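Local structure of aldehyde dehydrogenase (Anabaena variabilis, 4H7N) at residues A[240-245]-A[394-399]; A[272-277]-A[370-375]. The protein probably oxidises aldehydes to carboxylic acids with NAD+ as cofactor. All blocks are in the same frame, centred on the assembly; numbering follows the deposited sequence.

Interaction 1. Residues A[240-245]-A[394-399]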
loop_
_atom_site.group_PDB
_atom_site.type_symbol
_atom_site.label_atom_id
_atom_site.label_comp_id
_atom_site.label_asym_id
_atom_site.label_seq_id
_atom_site.Cartn_x
_atom_site.Cartn_y
_atom_site.Cartn_z
ATOM N N ILE A 240 -0.276 25.279 -16.449
ATOM C CA ILE A 240 0.343 26.575 -16.232
ATOM C C ILE A 240 1.130 26.872 -17.512
ATOM O O ILE A 240 1.980 26.047 -17.966
ATOM C CB ILE A 240 1.322 26.550 -15.032
ATOM C CG1 ILE A 240 0.572 26.311 -13.714
ATOM C CG2 ILE A 240 2.025 27.887 -14.882
ATOM C CD1 ILE A 240 1.500 26.103 -12.507
ATOM N N VAL A 241 0.862 28.044 -18.066
ATOM C CA VAL A 241 1.531 28.543 -19.291
ATOM C C VAL A 241 2.318 29.795 -18.921
ATOM O O VAL A 241 1.736 30.866 -18.647
ATOM C CB VAL A 241 0.510 28.877 -20.394
ATOM C CG1 VAL A 241 1.231 29.313 -21.662
ATOM C CG2 VAL A 241 -0.338 27.656 -20.704
ATOM N N LEU A 242 3.641 29.640 -18.835
ATOM C CA LEU A 242 4.528 30.757 -18.543
ATOM C C LEU A 242 4.741 31.624 -19.761
ATOM O O LEU A 242 4.504 31.212 -20.928
ATOM C CB LEU A 242 5.883 30.239 -18.012
ATOM C CG LEU A 242 5.768 29.292 -16.803
ATOM C CD1 LEU A 242 7.151 28.760 -16.462
ATOM C CD2 LEU A 242 5.133 29.991 -15.600
ATOM N N GLU A 243 5.252 32.821 -19.465
ATOM C CA GLU A 243 5.399 33.888 -20.437
ATOM C C GLU A 243 6.244 33.466 -21.639
ATOM O O GLU A 243 5.940 33.869 -22.748
ATOM C CB GLU A 243 6.078 35.056 -19.706
ATOM C CG GLU A 243 6.103 36.352 -20.451
ATOM C CD GLU A 243 6.402 37.497 -19.485
ATOM O OE1 GLU A 243 7.452 37.453 -18.793
ATOM O OE2 GLU A 243 5.564 38.407 -19.378
ATOM N N SER A 244 7.303 32.676 -21.398
ATOM C CA SER A 244 8.208 32.170 -22.435
ATOM C C SER A 244 7.664 30.984 -23.269
ATOM O O SER A 244 8.364 30.473 -24.151
ATOM C CB SER A 244 9.521 31.715 -21.782
ATOM O OG SER A 244 9.324 30.622 -20.897
ATOM N N ALA A 245 6.452 30.519 -22.971
ATOM C CA ALA A 245 5.957 29.267 -23.608
ATOM C C ALA A 245 5.825 29.359 -25.120
ATOM O O ALA A 245 5.638 30.428 -25.647
ATOM C CB ALA A 245 4.597 28.874 -23.035
ATOM N N ALA A 394 -0.647 17.382 -13.716
ATOM C CA ALA A 394 -0.573 18.779 -14.112
ATOM C C ALA A 394 0.298 18.945 -15.355
ATOM O O ALA A 394 0.988 18.031 -15.775
ATOM C CB ALA A 394 -0.024 19.648 -12.976
ATOM N N ALA A 395 0.277 20.131 -15.914
ATOM C CA ALA A 395 1.142 20.463 -17.051
ATOM C C ALA A 395 1.762 21.848 -16.861
ATOM O O ALA A 395 1.086 22.762 -16.358
ATOM C CB ALA A 395 0.359 20.407 -18.329
ATOM N N VAL A 396 3.009 22.011 -17.301
ATOM C CA VAL A 396 3.662 23.313 -17.296
ATOM C C VAL A 396 4.339 23.520 -18.626
ATOM O O VAL A 396 5.066 22.636 -19.083
ATOM C CB VAL A 396 4.761 23.386 -16.201
ATOM C CG1 VAL A 396 5.371 24.773 -16.166
ATOM C CG2 VAL A 396 4.167 23.046 -14.818
ATOM N N PHE A 397 4.151 24.706 -19.203
ATOM C CA PHE A 397 4.706 25.097 -20.473
ATOM C C PHE A 397 5.593 26.297 -20.281
ATOM O O PHE A 397 5.219 27.301 -19.642
ATOM C CB PHE A 397 3.628 25.482 -21.485
ATOM C CG PHE A 397 2.727 24.364 -21.875
ATOM C CD1 PHE A 397 1.668 24.009 -21.064
ATOM C CD2 PHE A 397 2.931 23.668 -23.063
ATOM C CE1 PHE A 397 0.842 22.969 -21.403
ATOM C CE2 PHE A 397 2.086 22.638 -23.431
ATOM C CZ PHE A 397 1.035 22.303 -22.595
ATOM N N ALA A 398 6.778 26.200 -20.850
ATOM C CA ALA A 398 7.670 27.318 -20.898
ATOM C C ALA A 398 8.599 27.240 -22.111
ATOM O O ALA A 398 8.546 26.300 -22.930
ATOM C CB ALA A 398 8.473 27.400 -19.600
ATOM N N GLY A 399 9.474 28.240 -22.175
ATOM C CA GLY A 399 10.439 28.402 -23.245
ATOM C C GLY A 399 11.547 27.401 -23.160
ATOM O O GLY A 399 12.275 27.254 -24.102
#
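S244 OG has two hydrogen-bond partners. G399 N donates to S244 OG at 2.7 Å, the shortest polar bond between 240-245 and 394-399. E403 OE1, on helix 401-408, is hydrogen-bonded to the same oxygen. The hydroxyl lies between the serine's own backbone N and carbonyl carbon (chi1 64°), a rotamer that turns it toward G399. A398 CB packs beside it, with S244 OG 3.6 Å away.

Earlier in both segments the backbones run parallel. I240 N donates to A395 O, F397 N to I240 O, and L242 N to F397 O. The I240 O bond is nearly straight at its acceptor, with F397 N 2.8 Å away. V396 CA adds a CA-H...O contact to I240 O at 3.3 Å. These are the inner strands 237-241 and 393-397 of the parallel part of a seven-stranded sheet, the core of the catalytic domain in the aldehyde dehydrogenase fold. After V241 the chain leaves the sheet in a type I turn from L242 to A245, closed by A245 N on L242 O.

Side chains alternate between the two faces. On one face L242 reaches over the end of the other strand. Its CG lies beside its own backbone N (chi1 -54°), and L242 CD1 meets A398 CB at 3.7 Å. V396 CG1 is a looser neighbour of L242 CD1. Helix 401-408 covers this face, touching I240, L242, V396 and A398.

On the other face the F397 ring has I240 O at its edge, in plane, 3.7 Å from F397 CD1. V241 CG2 approaches that ring atom obliquely. A245 CB packs against F397 CB at 3.9 Å. Helix 247-259 lies over V241 and F397, through A250, A253 and I254.

Interaction 2. Residues A[272-277]-A[370-375]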
loop_
_atom_site.group_PDB
_atom_site.type_symbol
_atom_site.label_atom_id
_atom_site.label_comp_id
_atom_site.label_asym_id
_atom_site.label_seq_id
_atom_site.Cartn_x
_atom_site.Cartn_y
_atom_site.Cartn_z
ATOM N N ILE A 272 -6.756 26.274 -16.316
ATOM C CA ILE A 272 -5.680 26.784 -17.131
ATOM C C ILE A 272 -5.251 28.166 -16.612
ATOM O O ILE A 272 -6.101 29.078 -16.490
ATOM C CB ILE A 272 -6.136 26.879 -18.590
ATOM C CG1 ILE A 272 -6.539 25.493 -19.115
ATOM C CG2 ILE A 272 -4.990 27.380 -19.435
ATOM C CD1 ILE A 272 -7.488 25.589 -20.319
ATOM N N TYR A 273 -3.974 28.278 -16.240
ATOM C CA TYR A 273 -3.398 29.505 -15.702
ATOM C C TYR A 273 -2.376 30.029 -16.699
ATOM O O TYR A 273 -1.493 29.285 -17.105
ATOM C CB TYR A 273 -2.755 29.221 -14.340
ATOM C CG TYR A 273 -3.758 28.627 -13.378
ATOM C CD1 TYR A 273 -4.663 29.432 -12.706
ATOM C CD2 TYR A 273 -3.857 27.235 -13.228
ATOM C CE1 TYR A 273 -5.651 28.888 -11.903
ATOM C CE2 TYR A 273 -4.810 26.667 -12.402
ATOM C CZ TYR A 273 -5.712 27.500 -11.750
ATOM O OH TYR A 273 -6.625 26.917 -10.939
ATOM N N VAL A 274 -2.487 31.304 -17.103
ATOM C CA VAL A 274 -1.603 31.855 -18.132
ATOM C C VAL A 274 -1.012 33.185 -17.689
ATOM O O VAL A 274 -1.718 34.050 -17.165
ATOM C CB VAL A 274 -2.371 32.099 -19.451
ATOM C CG1 VAL A 274 -1.405 32.469 -20.564
ATOM C CG2 VAL A 274 -3.160 30.858 -19.842
ATOM N N ALA A 275 0.287 33.343 -17.910
ATOM C CA ALA A 275 0.971 34.605 -17.624
ATOM C C ALA A 275 0.121 35.744 -18.189
ATOM O O ALA A 275 -0.300 35.683 -19.373
ATOM C CB ALA A 275 2.333 34.607 -18.288
ATOM N N GLU A 276 -0.095 36.787 -17.385
ATOM C CA GLU A 276 -0.969 37.899 -17.819
ATOM C C GLU A 276 -0.574 38.566 -19.134
ATOM O O GLU A 276 -1.433 38.950 -19.878
ATOM C CB GLU A 276 -1.188 38.938 -16.712
ATOM C CG GLU A 276 0.070 39.638 -16.237
ATOM C CD GLU A 276 -0.179 40.525 -15.012
ATOM O OE1 GLU A 276 -1.326 40.584 -14.526
ATOM O OE2 GLU A 276 0.778 41.156 -14.518
ATOM N N SER A 277 0.709 38.680 -19.433
ATOM C CA SER A 277 1.132 39.295 -20.691
ATOM C C SER A 277 0.814 38.454 -21.933
ATOM O O SER A 277 0.861 38.983 -23.046
ATOM C CB SER A 277 2.640 39.590 -20.682
ATOM O OG SER A 277 3.383 38.380 -20.549
HETATM N N MSE A 370 -12.884 24.758 -20.542
HETATM C CA MSE A 370 -11.557 25.330 -20.463
HETATM C C MSE A 370 -11.720 26.687 -19.827
HETATM O O MSE A 370 -11.939 27.680 -20.540
HETATM C CB MSE A 370 -10.986 25.436 -21.867
HETATM C CG MSE A 370 -10.572 24.078 -22.404
HETATM SE SE MSE A 370 -10.141 24.104 -24.318
HETATM C CE MSE A 370 -11.935 24.244 -25.073
ATOM N N PRO A 371 -11.704 26.750 -18.498
ATOM C CA PRO A 371 -11.653 28.044 -17.811
ATOM C C PRO A 371 -10.221 28.554 -17.742
ATOM O O PRO A 371 -9.332 27.843 -17.243
ATOM C CB PRO A 371 -12.183 27.710 -16.395
ATOM C CG PRO A 371 -11.909 26.251 -16.205
ATOM C CD PRO A 371 -11.626 25.627 -17.551
ATOM N N VAL A 372 -10.000 29.779 -18.185
ATOM C CA VAL A 372 -8.666 30.344 -18.293
ATOM C C VAL A 372 -8.484 31.569 -17.417
ATOM O O VAL A 372 -9.196 32.513 -17.575
ATOM C CB VAL A 372 -8.384 30.738 -19.761
ATOM C CG1 VAL A 372 -6.933 31.143 -19.933
ATOM C CG2 VAL A 372 -8.679 29.540 -20.655
HETATM N N MSE A 373 -7.503 31.549 -16.527
HETATM C CA MSE A 373 -7.242 32.658 -15.593
HETATM C C MSE A 373 -5.862 33.229 -15.809
HETATM O O MSE A 373 -4.934 32.471 -15.927
HETATM C CB MSE A 373 -7.170 32.082 -14.172
HETATM C CG MSE A 373 -8.400 32.391 -13.368
HETATM SE SE MSE A 373 -8.161 31.794 -11.511
HETATM C CE MSE A 373 -7.735 33.445 -10.555
ATOM N N PRO A 374 -5.695 34.560 -15.808
ATOM C CA PRO A 374 -4.337 35.112 -15.835
ATOM C C PRO A 374 -3.603 34.991 -14.484
ATOM O O PRO A 374 -4.248 34.870 -13.465
ATOM C CB PRO A 374 -4.580 36.592 -16.172
ATOM C CG PRO A 374 -5.926 36.890 -15.638
ATOM C CD PRO A 374 -6.717 35.608 -15.617
ATOM N N PHE A 375 -2.273 34.987 -14.480
ATOM C CA PHE A 375 -1.501 35.235 -13.239
ATOM C C PHE A 375 -0.438 36.340 -13.373
ATOM O O PHE A 375 0.199 36.486 -14.412
ATOM C CB PHE A 375 -0.875 33.952 -12.658
ATOM C CG PHE A 375 0.043 33.252 -13.588
ATOM C CD1 PHE A 375 1.376 33.608 -13.655
ATOM C CD2 PHE A 375 -0.414 32.220 -14.407
ATOM C CE1 PHE A 375 2.250 32.947 -14.513
ATOM C CE2 PHE A 375 0.460 31.566 -15.280
ATOM C CZ PHE A 375 1.795 31.918 -15.330
#
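M373 N to I272 O, at 2.8 Å, is the shortest of five backbone hydrogen bonds joining 272-277 to 370-375. I272 N to P371 O, V274 N to M373 O, F375 N to V274 O and E276 N to F375 O complete the ladder. F375 N sits above the plane of the V274 carbonyl. V274 O also takes a CA-H...O contact from P374 CA at 3.1 Å. The P374 ring does not break the ladder, because the N-H groups this strand gives are those of the flanking M373 and F375.

Aromatic contacts dominate one face. F375 CG lies between its backbone N and carbonyl carbon (chi1 58°), and the ring folds back over the neighbouring strand. A275 CA makes a CH-pi contact 3.8 Å from the F375 ring centroid, 16° off the normal. A275 N lies over the same ring face, toward the rim, with F375 CE2 3.2 Å away. Y273 CB packs on F375 CD2 at 3.8 Å. An alanine in place of F375 would probably leave the A275 backbone and Y273 CB without this cover. Y273 and M373, a selenomethionine, lie side by side. M373 SE meets the edge of the Y273 ring at 3.9 Å from Y273 CE1, a Met-aromatic contact. Y273 OH is hydrogen-bonded to H356 NE2 and R271 NH1.

Aliphatic contacts make up the other face. The V274 and V372 side chains cross at an angle, V274 CG2 lying 3.8 Å from V372 CG1. I272 CD1 lies against M370 CB and V372 CG2.

Helix 279-292 touches I272, V274 and V372, while helix 378-386 touches Y273, M373 and F375. Parallel strands with helices packed on both faces are typical of the open alpha/beta sheet in the catalytic domain of aldehyde dehydrogenases.

How the interactions relate
From the N terminus, strand 237-241 comes first and leads through helix 247-259 to strand 269-275. Interaction 2 closes the loop from there to strand 369-375. The chain then passes helix 378-386 and reaches strand 393-397, where interaction 1 closes the wider loop. Interaction 2 is thus nested inside interaction 1. In the sheet the four strands stand in the order 369-375, 269-275, 237-241, 393-397, all parallel. The two contacts meet at the middle pair: V241 N is probably hydrogen-bonded to Y273 O, and E243 OE2 is probably hydrogen-bonded to S277 OG beyond the strand ends. F375 CZ also packs on V241 O.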